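Local coordinates for HD domain-containing protein (Aquifex aeolicus, PDB 2HEK) that probably acts as a zinc-dependent HD-domain phosphohydrolase of the dGTPase kind and binds GDP at sites far from its zinc centre, at residues E200-I211 and A336-L346. Sequence-based numbering, arbitrary orientation.
Sequences ESGLRALENFLI and AHELSPLIASL
Ser340 and Glu207 make the polar link of this interface: Ser340 OG donates to Glu207 OE2 at 2.5 Å, a very short hydrogen bond. The hydroxyl lies anti to its own backbone N (chi1 167°), and from there it also accepts from Ile343 N at 3.0 Å. Ser340 is thus the N-cap of helix 341-345, tied by one atom both to the helix it starts and to the neighbouring helix. The carboxylate is gripped from its own helix as well. Arg204 NE donates to Glu207 OE1 at 2.9 Å; the oxygen lies almost in the guanidinium plane, whereas NE approaches from above the carboxylate plane. A weak bond runs from Arg204 NH2 to Glu207 OE2. An alanine in place of Glu207 would probably leave the Ser340 hydroxyl without its acceptor across the interface and the Arg204 guanidinium without its salt-bridge mate, free to turn.

Beside this polar link, the extended tip of Ile343 (chi2 179°) enters the face of helix 203-211. Its CD1 meets Leu210 CD1 at 3.7 Å and Leu206 CD2 at 3.8 Å, both leucine side chains crossing it at about a right angle, while the aliphatic CG of Glu207 packs on the same methyl. Toward the helix start, Leu203 CD2 rests against Leu339 O at 3.7 Å, and Leu206 CD2 also touches Ala336 CB. At the other end Ile211 CD1 abuts Leu346 CD2 at 3.8 Å, again crosswise.

Val327 touches Leu203, Ala336 and Leu339, placing strand 326-329 of the mixed sheet at the border. With axes 10.6 Å apart at 25°, helices 203-211 and 341-345 form a near-parallel pair, joining the long helix 203-221 to the short helical segments that follow strand 332-335, the second capped by Ser340, away from the zinc and GDP sites.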
loop_
_atom_site.group_PDB
_atom_site.type_symbol
_atom_site.label_atom_id
_atom_site.label_comp_id
_atom_site.label_asym_id
_atom_site.label_seq_id
_atom_site.Cartn_x
_atom_site.Cartn_y
_atom_site.Cartn_z
ATOM N N GLU A 200 9.840 -24.028 8.720
ATOM C CA GLU A 200 9.969 -24.150 7.285
ATOM C C GLU A 200 8.854 -23.427 6.540
ATOM O O GLU A 200 9.059 -23.013 5.424
ATOM C CB GLU A 200 10.038 -25.614 6.855
ATOM C CG GLU A 200 10.809 -25.782 5.553
ATOM C CD GLU A 200 10.973 -27.225 5.133
ATOM O OE1 GLU A 200 10.532 -28.139 5.875
ATOM O OE2 GLU A 200 11.546 -27.437 4.045
ATOM N N SER A 201 7.680 -23.255 7.147
ATOM C CA SER A 201 6.593 -22.494 6.518
ATOM C C SER A 201 6.961 -21.006 6.337
ATOM O O SER A 201 6.240 -20.247 5.675
ATOM C CB SER A 201 5.313 -22.616 7.337
ATOM O OG SER A 201 5.485 -22.062 8.641
ATOM N N GLY A 202 8.071 -20.593 6.940
ATOM C CA GLY A 202 8.545 -19.233 6.797
ATOM C C GLY A 202 9.779 -19.080 5.939
ATOM O O GLY A 202 10.426 -18.018 5.980
ATOM N N LEU A 203 10.129 -20.115 5.165
ATOM C CA LEU A 203 11.333 -20.039 4.314
ATOM C C LEU A 203 11.313 -18.886 3.310
ATOM O O LEU A 203 12.331 -18.197 3.131
ATOM C CB LEU A 203 11.586 -21.338 3.577
ATOM C CG LEU A 203 13.031 -21.538 3.091
ATOM C CD1 LEU A 203 14.098 -21.189 4.145
ATOM C CD2 LEU A 203 13.223 -23.003 2.638
ATOM N N ARG A 204 10.167 -18.689 2.662
ATOM C CA ARG A 204 9.966 -17.572 1.736
ATOM C C ARG A 204 10.054 -16.220 2.439
ATOM O O ARG A 204 10.699 -15.300 1.940
ATOM C CB ARG A 204 8.606 -17.680 1.052
ATOM C CG ARG A 204 8.349 -19.009 0.330
ATOM C CD ARG A 204 9.074 -19.098 -0.982
ATOM N NE ARG A 204 10.408 -19.670 -0.891
ATOM C CZ ARG A 204 10.648 -20.979 -0.901
ATOM N NH1 ARG A 204 9.632 -21.838 -0.972
ATOM N NH2 ARG A 204 11.898 -21.434 -0.830
ATOM N N ALA A 205 9.391 -16.088 3.590
ATOM C CA ALA A 205 9.494 -14.853 4.380
ATOM C C ALA A 205 10.940 -14.568 4.767
ATOM O O ALA A 205 11.345 -13.406 4.822
ATOM C CB ALA A 205 8.603 -14.909 5.629
ATOM N N LEU A 206 11.724 -15.602 5.070
ATOM C CA LEU A 206 13.160 -15.385 5.396
ATOM C C LEU A 206 13.958 -14.914 4.172
ATOM O O LEU A 206 14.755 -13.987 4.260
ATOM C CB LEU A 206 13.798 -16.673 5.965
ATOM C CG LEU A 206 15.313 -16.653 6.230
ATOM C CD1 LEU A 206 15.722 -15.600 7.277
ATOM C CD2 LEU A 206 15.845 -18.069 6.596
ATOM N N GLU A 207 13.754 -15.584 3.030
ATOM C CA GLU A 207 14.310 -15.138 1.754
ATOM C C GLU A 207 13.956 -13.664 1.514
ATOM O O GLU A 207 14.823 -12.877 1.151
ATOM C CB GLU A 207 13.755 -16.029 0.603
ATOM C CG GLU A 207 14.405 -17.440 0.622
ATOM C CD GLU A 207 13.878 -18.400 -0.438
ATOM O OE1 GLU A 207 12.821 -18.117 -1.040
ATOM O OE2 GLU A 207 14.540 -19.448 -0.639
ATOM N N ASN A 208 12.689 -13.291 1.675
ATOM C CA ASN A 208 12.288 -11.916 1.423
ATOM C C ASN A 208 13.032 -10.946 2.364
ATOM O O ASN A 208 13.482 -9.874 1.961
ATOM C CB ASN A 208 10.773 -11.739 1.624
ATOM C CG ASN A 208 10.361 -10.293 1.506
ATOM O OD1 ASN A 208 10.538 -9.699 0.473
ATOM N ND2 ASN A 208 9.889 -9.701 2.592
ATOM N N PHE A 209 13.133 -11.324 3.627
ATOM C CA PHE A 209 13.834 -10.496 4.622
ATOM C C PHE A 209 15.291 -10.247 4.225
ATOM O O PHE A 209 15.755 -9.104 4.232
ATOM C CB PHE A 209 13.720 -11.171 6.005
ATOM C CG PHE A 209 14.515 -10.485 7.061
ATOM C CD1 PHE A 209 14.063 -9.295 7.617
ATOM C CD2 PHE A 209 15.760 -10.987 7.444
ATOM C CE1 PHE A 209 14.834 -8.611 8.599
ATOM C CE2 PHE A 209 16.546 -10.319 8.432
ATOM C CZ PHE A 209 16.062 -9.121 9.009
ATOM N N LEU A 210 16.016 -11.296 3.840
ATOM C CA LEU A 210 17.422 -11.150 3.430
ATOM C C LEU A 210 17.597 -10.317 2.155
ATOM O O LEU A 210 18.558 -9.557 2.059
ATOM C CB LEU A 210 18.104 -12.533 3.251
ATOM C CG LEU A 210 18.070 -13.384 4.539
ATOM C CD1 LEU A 210 18.379 -14.834 4.174
ATOM C CD2 LEU A 210 19.091 -12.817 5.596
ATOM N N ILE A 211 16.677 -10.465 1.191
ATOM C CA ILE A 211 16.700 -9.647 -0.038
ATOM C C ILE A 211 16.387 -8.190 0.286
ATOM O O ILE A 211 17.043 -7.242 -0.234
ATOM C CB ILE A 211 15.659 -10.106 -1.082
ATOM C CG1 ILE A 211 15.933 -11.534 -1.562
ATOM C CG2 ILE A 211 15.677 -9.145 -2.265
ATOM C CD1 ILE A 211 17.312 -11.776 -2.103
ATOM N N ALA A 336 19.783 -22.589 7.151
ATOM C CA ALA A 336 18.897 -22.065 6.086
ATOM C C ALA A 336 19.378 -22.352 4.675
ATOM O O ALA A 336 18.563 -22.597 3.772
ATOM C CB ALA A 336 18.656 -20.536 6.265
ATOM N N HIS A 337 20.690 -22.253 4.457
ATOM C CA HIS A 337 21.266 -22.608 3.157
ATOM C C HIS A 337 21.113 -24.107 2.825
ATOM O O HIS A 337 21.005 -24.463 1.647
ATOM C CB HIS A 337 22.729 -22.160 3.026
ATOM C CG HIS A 337 23.633 -22.702 4.082
ATOM N ND1 HIS A 337 23.714 -22.152 5.343
ATOM C CD2 HIS A 337 24.520 -23.727 4.059
ATOM C CE1 HIS A 337 24.613 -22.813 6.053
ATOM N NE2 HIS A 337 25.112 -23.777 5.299
ATOM N N GLU A 338 21.061 -24.971 3.852
ATOM C CA GLU A 338 20.788 -26.414 3.629
ATOM C C GLU A 338 19.408 -26.637 2.992
ATOM O O GLU A 338 19.213 -27.601 2.245
ATOM C CB GLU A 338 20.942 -27.249 4.915
ATOM C CG GLU A 338 22.359 -27.255 5.482
ATOM C CD GLU A 338 22.536 -28.090 6.764
ATOM O OE1 GLU A 338 23.599 -28.733 6.869
ATOM O OE2 GLU A 338 21.653 -28.111 7.660
ATOM N N LEU A 339 18.459 -25.734 3.266
ATOM C CA LEU A 339 17.088 -25.863 2.741
ATOM C C LEU A 339 16.720 -24.895 1.604
ATOM O O LEU A 339 15.757 -25.139 0.900
ATOM C CB LEU A 339 16.037 -25.771 3.865
ATOM C CG LEU A 339 16.169 -26.741 5.052
ATOM C CD1 LEU A 339 14.945 -26.648 5.939
ATOM C CD2 LEU A 339 16.396 -28.183 4.586
ATOM N N SER A 340 17.453 -23.794 1.451
ATOM C CA SER A 340 17.152 -22.799 0.382
ATOM C C SER A 340 18.366 -22.675 -0.531
ATOM O O SER A 340 19.393 -22.078 -0.136
ATOM C CB SER A 340 16.765 -21.419 0.986
ATOM O OG SER A 340 16.737 -20.334 0.028
ATOM N N PRO A 341 18.276 -23.243 -1.757
ATOM C CA PRO A 341 19.396 -23.028 -2.682
ATOM C C PRO A 341 19.653 -21.515 -2.893
ATOM O O PRO A 341 20.813 -21.090 -3.023
ATOM C CB PRO A 341 18.918 -23.695 -3.984
ATOM C CG PRO A 341 17.889 -24.720 -3.536
ATOM C CD PRO A 341 17.198 -24.055 -2.362
ATOM N N LEU A 342 18.590 -20.706 -2.883
ATOM C CA LEU A 342 18.781 -19.272 -3.169
ATOM C C LEU A 342 19.633 -18.599 -2.057
ATOM O O LEU A 342 20.642 -17.926 -2.319
ATOM C CB LEU A 342 17.437 -18.573 -3.340
ATOM C CG LEU A 342 17.565 -17.041 -3.300
ATOM C CD1 LEU A 342 18.183 -16.586 -4.574
ATOM C CD2 LEU A 342 16.259 -16.330 -3.046
ATOM N N ILE A 343 19.234 -18.802 -0.815
ATOM C CA ILE A 343 20.010 -18.297 0.309
ATOM C C ILE A 343 21.464 -18.819 0.247
ATOM O O ILE A 343 22.431 -18.056 0.491
ATOM C CB ILE A 343 19.332 -18.671 1.631
ATOM C CG1 ILE A 343 18.002 -17.899 1.772
ATOM C CG2 ILE A 343 20.239 -18.406 2.785
ATOM C CD1 ILE A 343 17.227 -18.217 3.044
ATOM N N ALA A 344 21.604 -20.114 -0.085
ATOM C CA ALA A 344 22.908 -20.762 -0.258
ATOM C C ALA A 344 23.773 -20.005 -1.251
ATOM O O ALA A 344 25.011 -20.063 -1.171
ATOM C CB ALA A 344 22.730 -22.218 -0.747
ATOM N N SER A 345 23.118 -19.324 -2.189
ATOM C CA SER A 345 23.795 -18.688 -3.309
ATOM C C SER A 345 24.007 -17.155 -3.220
ATOM O O SER A 345 24.716 -16.580 -4.074
ATOM C CB SER A 345 22.977 -18.950 -4.557
ATOM O OG SER A 345 21.927 -17.992 -4.618
ATOM N N LEU A 346 23.380 -16.483 -2.246
ATOM C CA LEU A 346 23.504 -15.023 -2.118
ATOM C C LEU A 346 24.959 -14.616 -1.904
ATOM O O LEU A 346 25.591 -15.034 -0.944
ATOM C CB LEU A 346 22.671 -14.490 -0.942
ATOM C CG LEU A 346 21.142 -14.636 -1.053
ATOM C CD1 LEU A 346 20.436 -14.347 0.299
ATOM C CD2 LEU A 346 20.610 -13.694 -2.159
#